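Long-range contacts in P450 epoxidase (Sorangium cellulosum, PDB 1Q5D), which binds a haem group (iron protoporphyrin IX) within the predominantly helical fold of the cytochrome P450 family: residues D292-F297 with D344-R349; M389-T394 with E407-I412; F172-S177 with V202-A207; A124-T129 with R372-I377. All coordinates share one frame; numbering follows the deposited sequence.

In the fold
Along the chain, contacts 1 and 3 both fall within the long stretch between the two halves of contact 4, with contact 3 coming first; contact 2 follows near the C-terminus. Contacts 1 and 3 lie on opposite sides of the chain's centre, their own centres about 33 Å apart. Contacts 1 and 4 touch directly: Asp292 on helix 287-297 makes a salt bridge to Arg372 on helix 368-385. That second helix also leads into strand 390-391 of contact 2, although the nearest atoms of contacts 2 and 4 are about 10 Å apart. Together they join a loop, a small sheet and two helix pairs of one P450 fold; the haem touches Leu295, on the helix segment of contact 1.

Contact 1: D292-F297 with D344-R349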
loop_
_atom_site.group_PDB
_atom_site.type_symbol
_atom_site.label_atom_id
_atom_site.label_comp_id
_atom_site.label_asym_id
_atom_site.label_seq_id
_atom_site.Cartn_x
_atom_site.Cartn_y
_atom_site.Cartn_z
ATOM N N ASP A 292 -9.430 5.459 -8.313
ATOM C CA ASP A 292 -9.361 4.019 -8.542
ATOM C C ASP A 292 -8.677 3.727 -9.882
ATOM O O ASP A 292 -7.904 2.761 -10.015
ATOM C CB ASP A 292 -10.753 3.380 -8.494
ATOM C CG ASP A 292 -11.365 3.415 -7.105
ATOM O OD1 ASP A 292 -10.607 3.450 -6.109
ATOM O OD2 ASP A 292 -12.598 3.403 -6.901
ATOM N N GLU A 293 -8.970 4.553 -10.870
ATOM C CA GLU A 293 -8.335 4.420 -12.178
ATOM C C GLU A 293 -6.832 4.755 -12.115
ATOM O O GLU A 293 -6.057 4.257 -12.910
ATOM C CB GLU A 293 -9.060 5.283 -13.223
ATOM C CG GLU A 293 -8.330 5.448 -14.551
ATOM C CD GLU A 293 -8.307 4.191 -15.393
ATOM O OE1 GLU A 293 -8.089 4.302 -16.622
ATOM O OE2 GLU A 293 -8.518 3.097 -14.851
ATOM N N VAL A 294 -6.424 5.603 -11.174
ATOM C CA VAL A 294 -4.996 5.889 -11.024
ATOM C C VAL A 294 -4.263 4.584 -10.721
ATOM O O VAL A 294 -3.232 4.281 -11.336
ATOM C CB VAL A 294 -4.713 6.913 -9.906
ATOM C CG1 VAL A 294 -3.209 6.908 -9.523
ATOM C CG2 VAL A 294 -5.132 8.295 -10.325
ATOM N N LEU A 295 -4.816 3.794 -9.794
ATOM C CA LEU A 295 -4.201 2.530 -9.389
ATOM C C LEU A 295 -4.361 1.430 -10.415
ATOM O O LEU A 295 -3.559 0.496 -10.454
ATOM C CB LEU A 295 -4.741 2.047 -8.043
ATOM C CG LEU A 295 -4.356 2.915 -6.843
ATOM C CD1 LEU A 295 -4.934 2.367 -5.576
ATOM C CD2 LEU A 295 -2.833 3.059 -6.715
ATOM N N ARG A 296 -5.399 1.537 -11.237
ATOM C CA ARG A 296 -5.621 0.576 -12.313
ATOM C C ARG A 296 -4.632 0.859 -13.462
ATOM O O ARG A 296 -3.946 -0.049 -13.958
ATOM C CB ARG A 296 -7.098 0.672 -12.778
ATOM C CG ARG A 296 -7.603 -0.515 -13.612
ATOM C CD ARG A 296 -7.040 -0.569 -15.058
ATOM N NE ARG A 296 -7.077 0.707 -15.780
ATOM C CZ ARG A 296 -6.460 0.926 -16.950
ATOM N NH1 ARG A 296 -5.740 -0.035 -17.509
ATOM N NH2 ARG A 296 -6.554 2.097 -17.567
ATOM N N PHE A 297 -4.552 2.122 -13.868
ATOM C CA PHE A 297 -3.774 2.521 -15.033
ATOM C C PHE A 297 -2.281 2.559 -14.704
ATOM O O PHE A 297 -1.440 2.154 -15.525
ATOM C CB PHE A 297 -4.203 3.914 -15.501
ATOM C CG PHE A 297 -3.277 4.538 -16.519
ATOM C CD1 PHE A 297 -3.171 4.009 -17.795
ATOM C CD2 PHE A 297 -2.546 5.675 -16.212
ATOM C CE1 PHE A 297 -2.328 4.576 -18.735
ATOM C CE2 PHE A 297 -1.707 6.253 -17.152
ATOM C CZ PHE A 297 -1.597 5.711 -18.416
ATOM N N ASP A 344 -4.250 1.014 -22.101
ATOM C CA ASP A 344 -3.136 1.951 -21.963
ATOM C C ASP A 344 -3.599 3.396 -22.013
ATOM O O ASP A 344 -2.820 4.312 -22.235
ATOM C CB ASP A 344 -2.039 1.662 -22.994
ATOM C CG ASP A 344 -1.674 0.185 -23.051
ATOM O OD1 ASP A 344 -1.607 -0.462 -21.983
ATOM O OD2 ASP A 344 -1.455 -0.426 -24.124
ATOM N N VAL A 345 -4.884 3.593 -21.767
ATOM C CA VAL A 345 -5.455 4.926 -21.693
ATOM C C VAL A 345 -5.966 5.164 -20.268
ATOM O O VAL A 345 -6.703 4.346 -19.722
ATOM C CB VAL A 345 -6.633 5.072 -22.682
ATOM C CG1 VAL A 345 -7.332 6.401 -22.498
ATOM C CG2 VAL A 345 -6.145 4.897 -24.151
ATOM N N PHE A 346 -5.562 6.283 -19.684
ATOM C CA PHE A 346 -6.065 6.732 -18.390
ATOM C C PHE A 346 -7.463 7.309 -18.596
ATOM O O PHE A 346 -7.625 8.408 -19.137
ATOM C CB PHE A 346 -5.113 7.785 -17.816
ATOM C CG PHE A 346 -5.514 8.331 -16.459
ATOM C CD1 PHE A 346 -5.681 7.493 -15.366
ATOM C CD2 PHE A 346 -5.690 9.693 -16.280
ATOM C CE1 PHE A 346 -6.034 8.001 -14.120
ATOM C CE2 PHE A 346 -6.046 10.213 -15.040
ATOM C CZ PHE A 346 -6.213 9.371 -13.960
ATOM N N ASP A 347 -8.473 6.560 -18.168
ATOM C CA ASP A 347 -9.864 6.935 -18.436
ATOM C C ASP A 347 -10.672 6.994 -17.150
ATOM O O ASP A 347 -11.125 5.982 -16.664
ATOM C CB ASP A 347 -10.491 5.932 -19.405
ATOM C CG ASP A 347 -11.927 6.272 -19.757
ATOM O OD1 ASP A 347 -12.425 7.353 -19.355
ATOM O OD2 ASP A 347 -12.632 5.497 -20.424
ATOM N N VAL A 348 -10.848 8.191 -16.608
ATOM C CA VAL A 348 -11.509 8.362 -15.318
ATOM C C VAL A 348 -13.024 8.087 -15.352
ATOM O O VAL A 348 -13.688 8.144 -14.323
ATOM C CB VAL A 348 -11.232 9.763 -14.744
ATOM C CG1 VAL A 348 -9.734 9.968 -14.548
ATOM C CG2 VAL A 348 -11.814 10.854 -15.644
ATOM N N ARG A 349 -13.547 7.770 -16.535
ATOM C CA ARG A 349 -14.942 7.370 -16.703
ATOM C C ARG A 349 -15.103 5.853 -16.826
ATOM O O ARG A 349 -16.220 5.335 -16.773
ATOM C CB ARG A 349 -15.533 8.021 -17.955
ATOM C CG ARG A 349 -15.759 9.507 -17.867
ATOM C CD ARG A 349 -16.250 10.109 -19.193
ATOM N NE ARG A 349 -16.811 11.448 -19.040
ATOM C CZ ARG A 349 -17.932 11.724 -18.379
ATOM N NH1 ARG A 349 -18.627 10.752 -17.799
ATOM N NH2 ARG A 349 -18.363 12.978 -18.291
#
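The side chains of Glu293 and Phe346 pass one another head to tail, the carboxylate and ring planes only 12° apart. Glu293 CG, anti to its backbone N, comes to 3.4 Å from Phe346 CD1. Glu293 and Arg296 are the pair of the ExxR motif that marks this helix in cytochromes P450. Arg296 grips the carboxylate side-on: NH2 reaches Glu293 OE1 at 2.8 Å and NE reaches OE2 at 2.9 Å, both acceptors lying in the guanidinium plane and met on their syn sides. A salt bridge from Arg350 to OE1 completes the E-R-R triad of the family, a charge network that probably keeps the carboxylate ionised. Further along the helix, Phe297 crosses Phe346 at about a right angle. Their ring planes are 42° apart, neither stacked nor edge-to-face, and the close approach is a CH-pi contact, with Phe346 CB over one face of the Phe297 ring at 3.8 Å from its centroid. Val294 lies alongside Phe346 and points the same way, CG2 at 3.9 Å from CE1. The loop backbone is held by Asp347 N, which donates to the anti side of Glu293 OE1 at 2.8 Å, nearly straight at 174°.

Contact 2: M389-T394 with E407-I412; sequences MKLKET and ESLNVI
The Glu393 carboxylate and the Asn410 amide lie side by side and point the same way, but their planes stand 76° apart, so the two flat groups do not stack. Carboxylate oxygen OE2 is turned to the Asn410 side chain, 3.5 Å from its CB, and a water that donates to Glu393 OE2 at 2.7 Å also accepts from Asn410 N. This second leg is very short, which leaves its exact geometry doubtful. Beyond the water the two segments pair antiparallel in the small sheet near the C-terminus of the P450 fold. Lys390 and Ile412 are a hydrogen-bonded pair: Lys390 N donates to Ile412 O at 3.1 Å, and Ile412 N returns a bond to Lys390 O at 2.9 Å. Leu391 and Val411 follow as a non-hydrogen-bonded pair, and Lys392 N then reaches Asn410 O at 2.9 Å. Among the side chains, Lys392 crosses Ile412 at about a right angle, its CG 3.7 Å from CD1, and Leu391 CD2 meets Leu409 CD1 at 3.8 Å. Met389 CG, anti to its backbone N (chi1 -178°), packs on Val411 CB. The chemistry is thus divided: main-chain bonds set the pairing, Met389, Leu409 and Val411 join the sheet to helix 257-272, and the water on the Glu393 carboxylate may also link it to the Asn410 backbone.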
loop_
_atom_site.group_PDB
_atom_site.type_symbol
_atom_site.label_atom_id
_atom_site.label_comp_id
_atom_site.label_asym_id
_atom_site.label_seq_id
_atom_site.Cartn_x
_atom_site.Cartn_y
_atom_site.Cartn_z
ATOM N N MET A 389 -2.348 24.460 -11.373
ATOM C CA MET A 389 -1.105 23.761 -11.027
ATOM C C MET A 389 -0.467 23.072 -12.235
ATOM O O MET A 389 -1.161 22.456 -13.037
ATOM C CB MET A 389 -1.373 22.725 -9.929
ATOM C CG MET A 389 -0.149 21.953 -9.450
ATOM S SD MET A 389 -0.593 20.642 -8.248
ATOM C CE MET A 389 -2.180 21.231 -7.701
ATOM N N LYS A 390 0.855 23.173 -12.356
ATOM C CA LYS A 390 1.579 22.547 -13.461
ATOM C C LYS A 390 2.821 21.834 -12.962
ATOM O O LYS A 390 3.440 22.265 -11.994
ATOM C CB LYS A 390 2.020 23.601 -14.485
ATOM C CG LYS A 390 0.911 24.166 -15.359
ATOM C CD LYS A 390 1.421 24.499 -16.766
ATOM C CE LYS A 390 2.611 25.461 -16.743
ATOM N NZ LYS A 390 2.888 26.028 -18.108
ATOM N N LEU A 391 3.187 20.753 -13.644
ATOM C CA LEU A 391 4.450 20.054 -13.413
ATOM C C LEU A 391 5.651 20.950 -13.714
ATOM O O LEU A 391 5.779 21.469 -14.826
ATOM C CB LEU A 391 4.528 18.827 -14.328
ATOM C CG LEU A 391 4.767 17.450 -13.717
ATOM C CD1 LEU A 391 5.248 16.473 -14.789
ATOM C CD2 LEU A 391 5.748 17.526 -12.548
ATOM N N LYS A 392 6.543 21.122 -12.740
ATOM C CA LYS A 392 7.744 21.921 -12.967
ATOM C C LYS A 392 8.761 21.151 -13.797
ATOM O O LYS A 392 9.436 21.721 -14.656
ATOM C CB LYS A 392 8.384 22.367 -11.648
ATOM C CG LYS A 392 9.333 23.550 -11.809
ATOM C CD LYS A 392 10.367 23.594 -10.701
ATOM C CE LYS A 392 11.132 24.911 -10.725
ATOM N NZ LYS A 392 11.728 25.218 -9.391
ATOM N N GLU A 393 8.862 19.852 -13.532
ATOM C CA GLU A 393 9.810 18.994 -14.228
ATOM C C GLU A 393 9.575 17.538 -13.842
ATOM O O GLU A 393 8.838 17.255 -12.894
ATOM C CB GLU A 393 11.249 19.421 -13.925
ATOM C CG GLU A 393 11.975 18.550 -12.917
ATOM C CD GLU A 393 11.743 18.993 -11.489
ATOM O OE1 GLU A 393 12.097 20.143 -11.152
ATOM O OE2 GLU A 393 11.206 18.182 -10.707
ATOM N N THR A 394 10.195 16.626 -14.584
ATOM C CA THR A 394 9.970 15.193 -14.410
ATOM C C THR A 394 10.138 14.739 -12.963
ATOM O O THR A 394 11.130 15.069 -12.303
ATOM C CB THR A 394 10.916 14.382 -15.324
ATOM O OG1 THR A 394 11.244 15.157 -16.486
ATOM C CG2 THR A 394 10.190 13.179 -15.905
ATOM N N GLU A 407 10.120 9.991 -5.372
ATOM C CA GLU A 407 10.888 10.688 -4.358
ATOM C C GLU A 407 10.565 12.180 -4.317
ATOM O O GLU A 407 10.596 12.796 -3.252
ATOM C CB GLU A 407 12.389 10.457 -4.582
ATOM C CG GLU A 407 12.787 9.004 -4.386
ATOM C CD GLU A 407 14.260 8.740 -4.659
ATOM O OE1 GLU A 407 14.782 7.761 -4.106
ATOM O OE2 GLU A 407 14.892 9.496 -5.415
ATOM N N SER A 408 10.265 12.751 -5.477
ATOM C CA SER A 408 9.901 14.160 -5.578
ATOM C C SER A 408 8.963 14.387 -6.763
ATOM O O SER A 408 9.105 13.775 -7.819
ATOM C CB SER A 408 11.152 15.050 -5.683
ATOM O OG SER A 408 11.877 14.769 -6.864
ATOM N N LEU A 409 7.981 15.260 -6.556
ATOM C CA LEU A 409 7.028 15.651 -7.577
ATOM C C LEU A 409 6.888 17.162 -7.477
ATOM O O LEU A 409 6.064 17.683 -6.717
ATOM C CB LEU A 409 5.679 14.960 -7.325
ATOM C CG LEU A 409 4.549 15.246 -8.317
ATOM C CD1 LEU A 409 5.038 15.110 -9.741
ATOM C CD2 LEU A 409 3.333 14.332 -8.063
ATOM N N ASN A 410 7.727 17.869 -8.220
ATOM C CA ASN A 410 7.824 19.313 -8.086
ATOM C C ASN A 410 6.858 20.029 -9.013
ATOM O O ASN A 410 6.810 19.757 -10.215
ATOM C CB ASN A 410 9.261 19.784 -8.320
ATOM C CG ASN A 410 10.141 19.587 -7.096
ATOM O OD1 ASN A 410 11.036 18.741 -7.091
ATOM N ND2 ASN A 410 9.880 20.359 -6.045
ATOM N N VAL A 411 6.076 20.936 -8.440
ATOM C CA VAL A 411 5.060 21.643 -9.196
ATOM C C VAL A 411 5.132 23.138 -8.935
ATOM O O VAL A 411 5.782 23.590 -7.984
ATOM C CB VAL A 411 3.631 21.158 -8.835
ATOM C CG1 VAL A 411 3.485 19.666 -9.070
ATOM C CG2 VAL A 411 3.281 21.519 -7.387
ATOM N N ILE A 412 4.460 23.890 -9.799
ATOM C CA ILE A 412 4.224 25.303 -9.583
ATOM C C ILE A 412 2.729 25.465 -9.393
ATOM O O ILE A 412 1.948 25.196 -10.308
ATOM C CB ILE A 412 4.693 26.120 -10.797
ATOM C CG1 ILE A 412 6.180 25.872 -11.066
ATOM C CG2 ILE A 412 4.403 27.604 -10.579
ATOM C CD1 ILE A 412 6.551 25.902 -12.537
HETATM O O HOH W 1 9.042 16.711 -10.072
#

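Contact 3: F172-S177 with V202-A207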
loop_
_atom_site.group_PDB
_atom_site.type_symbol
_atom_site.label_atom_id
_atom_site.label_comp_id
_atom_site.label_asym_id
_atom_site.label_seq_id
_atom_site.Cartn_x
_atom_site.Cartn_y
_atom_site.Cartn_z
ATOM N N PHE A 172 6.121 7.635 14.022
ATOM C CA PHE A 172 5.339 6.507 13.528
ATOM C C PHE A 172 5.433 6.313 12.015
ATOM O O PHE A 172 5.414 5.174 11.538
ATOM C CB PHE A 172 3.878 6.605 13.975
ATOM C CG PHE A 172 3.635 6.028 15.333
ATOM C CD1 PHE A 172 2.919 6.731 16.281
ATOM C CD2 PHE A 172 4.125 4.775 15.664
ATOM C CE1 PHE A 172 2.701 6.187 17.534
ATOM C CE2 PHE A 172 3.901 4.225 16.911
ATOM C CZ PHE A 172 3.198 4.936 17.848
ATOM N N ARG A 173 5.505 7.409 11.266
ATOM C CA ARG A 173 5.680 7.307 9.827
ATOM C C ARG A 173 7.010 6.641 9.510
ATOM O O ARG A 173 7.109 5.855 8.571
ATOM C CB ARG A 173 5.640 8.683 9.155
ATOM C CG ARG A 173 5.948 8.601 7.670
ATOM C CD ARG A 173 5.642 9.832 6.863
ATOM N NE ARG A 173 6.494 10.968 7.215
ATOM C CZ ARG A 173 7.814 10.987 7.112
ATOM N NH1 ARG A 173 8.479 9.914 6.685
ATOM N NH2 ARG A 173 8.479 12.088 7.444
ATOM N N ARG A 174 8.034 6.973 10.289
ATOM C CA ARG A 174 9.361 6.402 10.087
ATOM C C ARG A 174 9.319 4.927 10.400
ATOM O O ARG A 174 9.893 4.111 9.669
ATOM C CB ARG A 174 10.420 7.128 10.934
ATOM C CG ARG A 174 10.785 8.513 10.411
ATOM C CD ARG A 174 11.887 9.243 11.204
ATOM N NE ARG A 174 12.841 8.319 11.813
ATOM C CZ ARG A 174 12.997 8.149 13.124
ATOM N NH1 ARG A 174 12.266 8.847 13.987
ATOM N NH2 ARG A 174 13.889 7.276 13.577
ATOM N N PHE A 175 8.623 4.575 11.479
ATOM C CA PHE A 175 8.402 3.188 11.829
ATOM C C PHE A 175 7.662 2.454 10.693
ATOM O O PHE A 175 8.050 1.359 10.277
ATOM C CB PHE A 175 7.570 3.100 13.106
ATOM C CG PHE A 175 6.986 1.742 13.343
ATOM C CD1 PHE A 175 7.790 0.691 13.766
ATOM C CD2 PHE A 175 5.635 1.509 13.124
ATOM C CE1 PHE A 175 7.271 -0.557 13.972
ATOM C CE2 PHE A 175 5.095 0.251 13.326
ATOM C CZ PHE A 175 5.904 -0.786 13.761
ATOM N N GLY A 176 6.582 3.060 10.210
ATOM C CA GLY A 176 5.774 2.440 9.169
ATOM C C GLY A 176 6.588 2.169 7.920
ATOM O O GLY A 176 6.591 1.060 7.407
ATOM N N SER A 177 7.290 3.187 7.445
ATOM C CA SER A 177 8.067 3.074 6.221
ATOM C C SER A 177 9.253 2.099 6.378
ATOM O O SER A 177 9.539 1.297 5.470
ATOM C CB SER A 177 8.502 4.474 5.770
ATOM O OG SER A 177 9.300 4.404 4.616
ATOM N N VAL A 202 12.430 0.550 13.493
ATOM C CA VAL A 202 11.501 -0.502 13.889
ATOM C C VAL A 202 11.427 -0.675 15.397
ATOM O O VAL A 202 10.332 -0.745 15.973
ATOM C CB VAL A 202 11.845 -1.856 13.246
ATOM C CG1 VAL A 202 11.024 -2.982 13.901
ATOM C CG2 VAL A 202 11.619 -1.794 11.717
ATOM N N THR A 203 12.590 -0.717 16.040
ATOM C CA THR A 203 12.664 -0.798 17.498
ATOM C C THR A 203 11.991 0.377 18.190
ATOM O O THR A 203 11.203 0.190 19.113
ATOM C CB THR A 203 14.148 -0.841 17.935
ATOM O OG1 THR A 203 14.766 -1.992 17.353
ATOM C CG2 THR A 203 14.252 -1.074 19.424
ATOM N N GLU A 204 12.335 1.582 17.754
ATOM C CA GLU A 204 11.778 2.801 18.309
ATOM C C GLU A 204 10.249 2.786 18.176
ATOM O O GLU A 204 9.521 3.085 19.140
ATOM C CB GLU A 204 12.352 4.019 17.593
ATOM C CG GLU A 204 11.682 5.330 17.983
ATOM C CD GLU A 204 12.364 6.537 17.380
ATOM O OE1 GLU A 204 12.246 6.744 16.145
ATOM O OE2 GLU A 204 13.023 7.280 18.140
ATOM N N GLY A 205 9.773 2.409 16.988
ATOM C CA GLY A 205 8.343 2.367 16.715
ATOM C C GLY A 205 7.573 1.369 17.569
ATOM O O GLY A 205 6.475 1.666 18.063
ATOM N N LEU A 206 8.132 0.175 17.728
ATOM C CA LEU A 206 7.494 -0.856 18.519
ATOM C C LEU A 206 7.407 -0.432 19.981
ATOM O O LEU A 206 6.392 -0.692 20.630
ATOM C CB LEU A 206 8.216 -2.201 18.378
ATOM C CG LEU A 206 8.056 -2.948 17.052
ATOM C CD1 LEU A 206 9.048 -4.090 16.962
ATOM C CD2 LEU A 206 6.624 -3.466 16.879
ATOM N N ALA A 207 8.461 0.228 20.482
ATOM C CA ALA A 207 8.468 0.759 21.852
ATOM C C ALA A 207 7.359 1.787 22.038
ATOM O O ALA A 207 6.589 1.716 22.995
ATOM C CB ALA A 207 9.816 1.399 22.178
#
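Phe175 lies directly on the backbone of Gly205, and these two are the nearest CA pair of the two segments. The ring carbon CD1 is 3.4 Å from Gly205 CA, and one face of the ring looks onto the carbonyl carbon of the same glycine. With no side chain on Gly205 to hold it off, the ring can settle against the main chain, and the local axes of helices 169-182 and 195-218 approach to 8.4 Å. CG of Phe175 stands anti to its backbone N (chi1 165°), 3.7 Å from Gly205 CA. The edge of the ring meets Val202 O, while Leu206 crosses the Phe175 side chain at about a right angle, its CG 4.0 Å from CE1. Phe172 adds a slighter touch, CE2 to Gly205 O at 3.8 Å. The outer side is looser. Exposed Arg174 holds Glu204 in a salt bridge, NH1 and NH2 sharing the one oxygen OE1 at 3.0 and 3.1 Å; both hydrogen bonds are weak, and the guanidinium and carboxylate planes stand 80° apart, far from a flat two-to-two pairing. The helices run at 123° to one another, and the Phe175 side chain is about 9 Å from the bound EPB ligand. Such a crossing is the F-G helix pair of cytochromes P450, which lies over the distal pocket.

Contact 4: A124-T129 with R372-I377; sequences AEIQRT and RLEAEI
Ile126 and Ile377 both place CG1 anti to the carbonyl carbon (chi1 -62° and -71°), and with that choice each turns its CG2 anti to the backbone N. The two side chains then cross at about a right angle, and Ile126 CG2 fits against both branches of its partner, 3.7 Å from Ile377 CD1 and 3.8 Å from Ile377 CG2. The longer branch of Ile126 runs on to a different pair of residues: CD1 meets Leu373 CD2 at 3.9 Å and the aliphatic Glu374 CG at 4.0 Å. This is buried apolar packing between helices 123-137 and 368-385, the D and L helices of the P450 fold, which run in roughly the same direction in its core helical bundle, here 40° apart with local axes 9.8 Å from each other. Glu374 lies on the inner side, its side chain about 4 Å from the haem and also touching helices 154-161 and 257-272. At the other margin the Gln127 chain bends at chi2, and OE1 lies 3.6 Å from Ile377 CG2. Its amide nitrogen NE2 hydrogen-bonds to Thr381 OG1 further along helix 368-385 and to Asp131 OD1 on its own helix.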
loop_
_atom_site.group_PDB
_atom_site.type_symbol
_atom_site.label_atom_id
_atom_site.label_comp_id
_atom_site.label_asym_id
_atom_site.label_seq_id
_atom_site.Cartn_x
_atom_site.Cartn_y
_atom_site.Cartn_z
ATOM N N ALA A 124 -12.846 15.479 9.057
ATOM C CA ALA A 124 -12.459 16.812 9.509
ATOM C C ALA A 124 -10.961 16.925 9.761
ATOM O O ALA A 124 -10.333 17.894 9.360
ATOM C CB ALA A 124 -13.240 17.196 10.785
ATOM N N GLU A 125 -10.400 15.950 10.467
ATOM C CA GLU A 125 -8.977 15.991 10.819
ATOM C C GLU A 125 -8.102 15.898 9.567
ATOM O O GLU A 125 -7.093 16.597 9.443
ATOM C CB GLU A 125 -8.628 14.874 11.819
ATOM C CG GLU A 125 -7.150 14.786 12.183
ATOM C CD GLU A 125 -6.654 15.980 12.988
ATOM O OE1 GLU A 125 -5.456 15.996 13.353
ATOM O OE2 GLU A 125 -7.449 16.920 13.245
ATOM N N ILE A 126 -8.495 15.050 8.623
ATOM C CA ILE A 126 -7.735 14.948 7.372
ATOM C C ILE A 126 -7.741 16.278 6.613
ATOM O O ILE A 126 -6.690 16.750 6.134
ATOM C CB ILE A 126 -8.258 13.785 6.487
ATOM C CG1 ILE A 126 -8.087 12.443 7.199
ATOM C CG2 ILE A 126 -7.556 13.789 5.122
ATOM C CD1 ILE A 126 -8.915 11.276 6.602
ATOM N N GLN A 127 -8.914 16.906 6.503
ATOM C CA GLN A 127 -9.005 18.212 5.839
ATOM C C GLN A 127 -8.132 19.275 6.516
ATOM O O GLN A 127 -7.450 20.032 5.852
ATOM C CB GLN A 127 -10.464 18.706 5.792
ATOM C CG GLN A 127 -10.652 19.979 4.972
ATOM C CD GLN A 127 -10.468 19.772 3.485
ATOM O OE1 GLN A 127 -11.236 19.045 2.866
ATOM N NE2 GLN A 127 -9.477 20.438 2.901
ATOM N N ARG A 128 -8.207 19.353 7.838
ATOM C CA ARG A 128 -7.332 20.204 8.643
ATOM C C ARG A 128 -5.846 20.020 8.293
ATOM O O ARG A 128 -5.115 20.991 8.079
ATOM C CB ARG A 128 -7.551 19.839 10.106
ATOM C CG ARG A 128 -6.761 20.616 11.123
ATOM C CD ARG A 128 -7.470 20.668 12.463
ATOM N NE ARG A 128 -8.907 20.476 12.275
ATOM C CZ ARG A 128 -9.617 19.465 12.779
ATOM N NH1 ARG A 128 -9.041 18.534 13.521
ATOM N NH2 ARG A 128 -10.918 19.384 12.540
ATOM N N THR A 129 -5.396 18.769 8.272
ATOM C CA THR A 129 -3.993 18.477 7.998
ATOM C C THR A 129 -3.636 18.966 6.590
ATOM O O THR A 129 -2.657 19.684 6.405
ATOM C CB THR A 129 -3.741 16.974 8.158
ATOM O OG1 THR A 129 -4.094 16.583 9.496
ATOM C CG2 THR A 129 -2.248 16.651 8.071
ATOM N N ARG A 372 -9.062 5.875 0.124
ATOM C CA ARG A 372 -9.819 6.630 -0.859
ATOM C C ARG A 372 -10.231 7.973 -0.275
ATOM O O ARG A 372 -10.172 8.979 -0.961
ATOM C CB ARG A 372 -11.060 5.853 -1.307
ATOM C CG ARG A 372 -10.783 4.714 -2.309
ATOM C CD ARG A 372 -12.015 3.804 -2.555
ATOM N NE ARG A 372 -11.789 2.743 -3.547
ATOM C CZ ARG A 372 -12.431 1.577 -3.556
ATOM N NH1 ARG A 372 -13.340 1.307 -2.613
ATOM N NH2 ARG A 372 -12.152 0.659 -4.490
ATOM N N LEU A 373 -10.627 7.975 0.996
ATOM C CA LEU A 373 -11.015 9.226 1.672
ATOM C C LEU A 373 -9.858 10.203 1.753
ATOM O O LEU A 373 -9.991 11.386 1.401
ATOM C CB LEU A 373 -11.575 8.959 3.070
ATOM C CG LEU A 373 -11.928 10.244 3.857
ATOM C CD1 LEU A 373 -13.049 10.985 3.155
ATOM C CD2 LEU A 373 -12.296 9.917 5.302
ATOM N N GLU A 374 -8.703 9.726 2.216
ATOM C CA GLU A 374 -7.555 10.605 2.297
ATOM C C GLU A 374 -7.213 11.200 0.951
ATOM O O GLU A 374 -6.917 12.392 0.845
ATOM C CB GLU A 374 -6.322 9.854 2.807
ATOM C CG GLU A 374 -6.462 9.268 4.196
ATOM C CD GLU A 374 -5.184 8.573 4.607
ATOM O OE1 GLU A 374 -4.114 9.217 4.503
ATOM O OE2 GLU A 374 -5.246 7.405 5.028
ATOM N N ALA A 375 -7.218 10.363 -0.082
ATOM C CA ALA A 375 -6.833 10.833 -1.404
ATOM C C ALA A 375 -7.885 11.777 -1.991
ATOM O O ALA A 375 -7.555 12.754 -2.655
ATOM C CB ALA A 375 -6.566 9.651 -2.341
ATOM N N GLU A 376 -9.152 11.483 -1.737
ATOM C CA GLU A 376 -10.227 12.356 -2.212
ATOM C C GLU A 376 -10.051 13.758 -1.641
ATOM O O GLU A 376 -10.078 14.755 -2.363
ATOM C CB GLU A 376 -11.568 11.780 -1.777
ATOM C CG GLU A 376 -12.708 12.046 -2.741
ATOM C CD GLU A 376 -14.034 11.568 -2.184
ATOM O OE1 GLU A 376 -14.039 10.596 -1.378
ATOM O OE2 GLU A 376 -15.069 12.174 -2.546
ATOM N N ILE A 377 -9.838 13.826 -0.341
ATOM C CA ILE A 377 -9.613 15.116 0.319
ATOM C C ILE A 377 -8.329 15.790 -0.160
ATOM O O ILE A 377 -8.331 16.966 -0.495
ATOM C CB ILE A 377 -9.585 14.924 1.847
ATOM C CG1 ILE A 377 -10.989 14.599 2.360
ATOM C CG2 ILE A 377 -9.053 16.173 2.538
ATOM C CD1 ILE A 377 -11.007 14.081 3.791
#